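Local coordinates for protein telomerase reverse transcriptase (Candida albicans SC5314, PDB 6ZDQ) that probably elongates chromosome ends as the reverse transcriptase of telomerase, adding simple DNA repeats copied from a template within its RNA subunit, at residues I222-K233 with I244-L255. Sequence-based numbering, arbitrary orientation.
Sequences IQREQLPCGKIK and ICVPIKRSLKLL
Lys233 and Ile244 exchange two backbone hydrogen bonds, part of the antiparallel hairpin of strands 229-236 and 241-247, with 241-247 outermost in a mixed sheet. Val246 N bonds to Lys231 O at 3.2 Å, whereas the return bond from Lys231 N is weak. The pairing ends with Ile248 N donating to Cys229 O (3.1 Å). Gly230, lacking a side chain, lets Cys245 SG come to 3.5 Å from its CA. On the sheet face of Lys231 and Lys233, the extended chain of Lys233 crosses Val246 at about a right angle, CE 3.7 Å from CG2.

Apolar packing joins the start of strand 229-236 to the loop after 241-247. The small thiol of Cys229, SG anti to the backbone N (chi1 -167°), lies 3.5 Å from Ile248 CD1 and also touches the CD2 methyls of Leu252 and Leu255. Leu252 is buried, its branched end reaching Cys229 through CD2 and Leu227 CB through CD1.

Two side-chain-to-backbone bonds border the far end, one of them weak. Lys253, bent near its tip, brings NZ to 3.2 Å from Arg224 O, above the carbonyl plane; Gln223 NE2 bonds weakly to Leu252 O. The hairpin pairing thus gives way to an apolar cluster of Cys229, Ile248, Leu252 and Leu255, joining the two flanking loops.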
loop_
_atom_site.group_PDB
_atom_site.type_symbol
_atom_site.label_atom_id
_atom_site.label_comp_id
_atom_site.label_asym_id
_atom_site.label_seq_id
_atom_site.Cartn_x
_atom_site.Cartn_y
_atom_site.Cartn_z
ATOM N N ILE A 222 13.740 25.880 -18.002
ATOM C CA ILE A 222 13.750 24.429 -18.157
ATOM C C ILE A 222 12.340 23.891 -18.355
ATOM O O ILE A 222 12.172 22.757 -18.824
ATOM C CB ILE A 222 14.411 23.740 -16.949
ATOM C CG1 ILE A 222 14.922 22.349 -17.332
ATOM C CG2 ILE A 222 13.425 23.617 -15.800
ATOM C CD1 ILE A 222 16.019 22.362 -18.370
ATOM N N GLN A 223 11.321 24.681 -18.003
ATOM C CA GLN A 223 9.936 24.247 -18.149
ATOM C C GLN A 223 9.553 24.056 -19.612
ATOM O O GLN A 223 8.651 23.268 -19.918
ATOM C CB GLN A 223 9.009 25.264 -17.475
ATOM C CG GLN A 223 7.603 24.765 -17.188
ATOM C CD GLN A 223 6.815 25.728 -16.316
ATOM O OE1 GLN A 223 7.328 26.766 -15.899
ATOM N NE2 GLN A 223 5.562 25.385 -16.034
ATOM N N ARG A 224 10.221 24.762 -20.527
ATOM C CA ARG A 224 9.907 24.649 -21.947
ATOM C C ARG A 224 10.390 23.342 -22.566
ATOM O O ARG A 224 10.058 23.071 -23.725
ATOM C CB ARG A 224 10.505 25.825 -22.720
ATOM C CG ARG A 224 12.011 25.746 -22.903
ATOM C CD ARG A 224 12.456 26.552 -24.111
ATOM N NE ARG A 224 11.738 26.154 -25.320
ATOM C CZ ARG A 224 12.085 25.131 -26.097
ATOM N NH1 ARG A 224 13.146 24.396 -25.795
ATOM N NH2 ARG A 224 11.371 24.845 -27.177
ATOM N N GLU A 225 11.159 22.537 -21.841
ATOM C CA GLU A 225 11.661 21.270 -22.349
ATOM C C GLU A 225 10.758 20.128 -21.900
ATOM O O GLU A 225 10.206 20.146 -20.798
ATOM C CB GLU A 225 13.093 21.014 -21.870
ATOM C CG GLU A 225 14.089 22.096 -22.253
ATOM C CD GLU A 225 15.499 21.789 -21.781
ATOM O OE1 GLU A 225 15.732 20.668 -21.280
ATOM O OE2 GLU A 225 16.374 22.671 -21.907
ATOM N N GLN A 226 10.611 19.130 -22.770
ATOM C CA GLN A 226 9.786 17.962 -22.473
ATOM C C GLN A 226 10.667 16.907 -21.814
ATOM O O GLN A 226 11.452 16.223 -22.476
ATOM C CB GLN A 226 9.112 17.435 -23.735
ATOM C CG GLN A 226 10.001 17.395 -24.966
ATOM C CD GLN A 226 9.275 16.844 -26.174
ATOM O OE1 GLN A 226 8.115 16.442 -26.079
ATOM N NE2 GLN A 226 9.951 16.824 -27.316
ATOM N N LEU A 227 10.540 16.784 -20.501
ATOM C CA LEU A 227 11.296 15.862 -19.674
ATOM C C LEU A 227 10.348 15.183 -18.710
ATOM O O LEU A 227 9.240 15.681 -18.459
ATOM C CB LEU A 227 12.398 16.597 -18.893
ATOM C CG LEU A 227 13.439 17.358 -19.711
ATOM C CD1 LEU A 227 14.397 18.090 -18.789
ATOM C CD2 LEU A 227 14.189 16.404 -20.625
ATOM N N PRO A 228 10.729 14.035 -18.149
ATOM C CA PRO A 228 9.898 13.410 -17.115
ATOM C C PRO A 228 9.716 14.351 -15.932
ATOM O O PRO A 228 10.687 14.853 -15.362
ATOM C CB PRO A 228 10.689 12.156 -16.729
ATOM C CG PRO A 228 11.522 11.858 -17.930
ATOM C CD PRO A 228 11.884 13.190 -18.513
ATOM N N CYS A 229 8.460 14.589 -15.567
ATOM C CA CYS A 229 8.127 15.575 -14.549
ATOM C C CYS A 229 7.291 14.930 -13.455
ATOM O O CYS A 229 6.266 14.302 -13.740
ATOM C CB CYS A 229 7.375 16.762 -15.160
ATOM S SG CYS A 229 7.241 18.188 -14.061
ATOM N N GLY A 230 7.730 15.090 -12.210
ATOM C CA GLY A 230 6.982 14.596 -11.071
ATOM C C GLY A 230 6.659 15.689 -10.073
ATOM O O GLY A 230 6.919 16.868 -10.333
ATOM N N LYS A 231 6.094 15.315 -8.926
ATOM C CA LYS A 231 5.710 16.266 -7.889
ATOM C C LYS A 231 6.299 15.799 -6.567
ATOM O O LYS A 231 5.964 14.713 -6.084
ATOM C CB LYS A 231 4.186 16.396 -7.798
ATOM C CG LYS A 231 3.696 17.792 -7.434
ATOM C CD LYS A 231 2.303 18.061 -7.996
ATOM C CE LYS A 231 1.229 17.277 -7.258
ATOM N NZ LYS A 231 0.996 17.809 -5.886
ATOM N N ILE A 232 7.181 16.614 -5.990
ATOM C CA ILE A 232 7.866 16.240 -4.757
ATOM C C ILE A 232 6.881 16.290 -3.594
ATOM O O ILE A 232 6.243 17.320 -3.346
ATOM C CB ILE A 232 9.074 17.150 -4.505
ATOM C CG1 ILE A 232 10.078 17.019 -5.652
ATOM C CG2 ILE A 232 9.730 16.814 -3.173
ATOM C CD1 ILE A 232 11.321 17.861 -5.478
ATOM N N LYS A 233 6.751 15.173 -2.883
ATOM C CA LYS A 233 5.903 15.075 -1.706
ATOM C C LYS A 233 6.665 14.375 -0.587
ATOM O O LYS A 233 7.678 13.710 -0.820
ATOM C CB LYS A 233 4.598 14.327 -2.017
ATOM C CG LYS A 233 3.714 15.028 -3.039
ATOM C CD LYS A 233 2.430 14.251 -3.290
ATOM C CE LYS A 233 1.538 14.959 -4.301
ATOM N NZ LYS A 233 0.291 14.197 -4.592
ATOM N N ILE A 244 9.431 11.353 -1.938
ATOM C CA ILE A 244 9.034 10.616 -3.127
ATOM C C ILE A 244 8.597 11.615 -4.189
ATOM O O ILE A 244 8.350 12.792 -3.913
ATOM C CB ILE A 244 7.913 9.596 -2.837
ATOM C CG1 ILE A 244 6.668 10.300 -2.291
ATOM C CG2 ILE A 244 8.400 8.529 -1.868
ATOM C CD1 ILE A 244 5.554 10.457 -3.307
ATOM N N CYS A 245 8.508 11.127 -5.423
ATOM C CA CYS A 245 8.120 11.946 -6.563
ATOM C C CYS A 245 7.035 11.214 -7.334
ATOM O O CYS A 245 7.252 10.088 -7.795
ATOM C CB CYS A 245 9.325 12.238 -7.460
ATOM S SG CYS A 245 9.172 13.731 -8.457
ATOM N N VAL A 246 5.873 11.841 -7.467
ATOM C CA VAL A 246 4.728 11.253 -8.156
ATOM C C VAL A 246 4.656 11.861 -9.561
ATOM O O VAL A 246 4.487 13.081 -9.679
ATOM C CB VAL A 246 3.418 11.479 -7.387
ATOM C CG1 VAL A 246 3.267 10.436 -6.294
ATOM C CG2 VAL A 246 3.377 12.877 -6.787
ATOM N N PRO A 247 4.799 11.063 -10.616
ATOM C CA PRO A 247 4.741 11.625 -11.975
ATOM C C PRO A 247 3.391 12.271 -12.251
ATOM O O PRO A 247 2.336 11.670 -12.035
ATOM C CB PRO A 247 4.979 10.403 -12.871
ATOM C CG PRO A 247 5.662 9.403 -11.989
ATOM C CD PRO A 247 5.088 9.622 -10.624
ATOM N N ILE A 248 3.434 13.511 -12.733
ATOM C CA ILE A 248 2.220 14.235 -13.089
ATOM C C ILE A 248 1.705 13.734 -14.432
ATOM O O ILE A 248 2.473 13.300 -15.298
ATOM C CB ILE A 248 2.473 15.756 -13.114
ATOM C CG1 ILE A 248 3.524 16.109 -14.167
ATOM C CG2 ILE A 248 2.899 16.248 -11.738
ATOM C CD1 ILE A 248 3.757 17.592 -14.317
ATOM N N LYS A 249 0.389 13.793 -14.606
ATOM C CA LYS A 249 -0.251 13.325 -15.836
ATOM C C LYS A 249 -0.379 14.448 -16.862
ATOM O O LYS A 249 -1.459 14.736 -17.375
ATOM C CB LYS A 249 -1.609 12.716 -15.509
ATOM C CG LYS A 249 -1.537 11.565 -14.516
ATOM C CD LYS A 249 -2.895 10.921 -14.295
ATOM C CE LYS A 249 -2.796 9.752 -13.329
ATOM N NZ LYS A 249 -4.099 9.052 -13.164
ATOM N N ARG A 250 0.748 15.082 -17.169
ATOM C CA ARG A 250 0.821 16.170 -18.139
ATOM C C ARG A 250 2.294 16.408 -18.452
ATOM O O ARG A 250 3.176 15.706 -17.948
ATOM C CB ARG A 250 0.139 17.435 -17.612
ATOM C CG ARG A 250 0.745 17.974 -16.326
ATOM C CD ARG A 250 -0.307 18.620 -15.437
ATOM N NE ARG A 250 -0.935 19.781 -16.061
ATOM C CZ ARG A 250 -1.848 20.542 -15.467
ATOM N NH1 ARG A 250 -2.243 20.262 -14.233
ATOM N NH2 ARG A 250 -2.368 21.580 -16.106
ATOM N N SER A 251 2.556 17.408 -19.286
ATOM C CA SER A 251 3.911 17.758 -19.682
ATOM C C SER A 251 4.417 18.946 -18.867
ATOM O O SER A 251 3.662 19.621 -18.163
ATOM C CB SER A 251 3.974 18.067 -21.180
ATOM O OG SER A 251 3.152 19.168 -21.517
ATOM N N LEU A 252 5.728 19.185 -18.965
ATOM C CA LEU A 252 6.342 20.300 -18.246
ATOM C C LEU A 252 5.788 21.640 -18.721
ATOM O O LEU A 252 5.474 22.518 -17.908
ATOM C CB LEU A 252 7.862 20.253 -18.415
ATOM C CG LEU A 252 8.689 19.904 -17.176
ATOM C CD1 LEU A 252 10.154 19.729 -17.540
ATOM C CD2 LEU A 252 8.528 20.976 -16.110
ATOM N N LYS A 253 5.659 21.813 -20.039
ATOM C CA LYS A 253 5.228 23.097 -20.588
ATOM C C LYS A 253 3.816 23.460 -20.142
ATOM O O LYS A 253 3.551 24.608 -19.766
ATOM C CB LYS A 253 5.309 23.069 -22.116
ATOM C CG LYS A 253 6.723 23.126 -22.675
ATOM C CD LYS A 253 6.723 23.212 -24.195
ATOM C CE LYS A 253 6.592 21.839 -24.833
ATOM N NZ LYS A 253 7.814 21.014 -24.619
ATOM N N LEU A 254 2.897 22.499 -20.181
ATOM C CA LEU A 254 1.482 22.761 -19.941
ATOM C C LEU A 254 1.110 22.756 -18.462
ATOM O O LEU A 254 -0.045 23.045 -18.130
ATOM C CB LEU A 254 0.628 21.736 -20.701
ATOM C CG LEU A 254 0.418 21.914 -22.213
ATOM C CD1 LEU A 254 1.710 21.771 -23.011
ATOM C CD2 LEU A 254 -0.631 20.936 -22.731
ATOM N N LEU A 255 2.050 22.438 -17.579
ATOM C CA LEU A 255 1.804 22.386 -16.147
ATOM C C LEU A 255 1.478 23.780 -15.602
ATOM O O LEU A 255 1.674 24.803 -16.265
ATOM C CB LEU A 255 3.029 21.797 -15.440
ATOM C CG LEU A 255 3.147 21.703 -13.913
ATOM C CD1 LEU A 255 2.097 20.766 -13.334
ATOM C CD2 LEU A 255 4.547 21.272 -13.507
#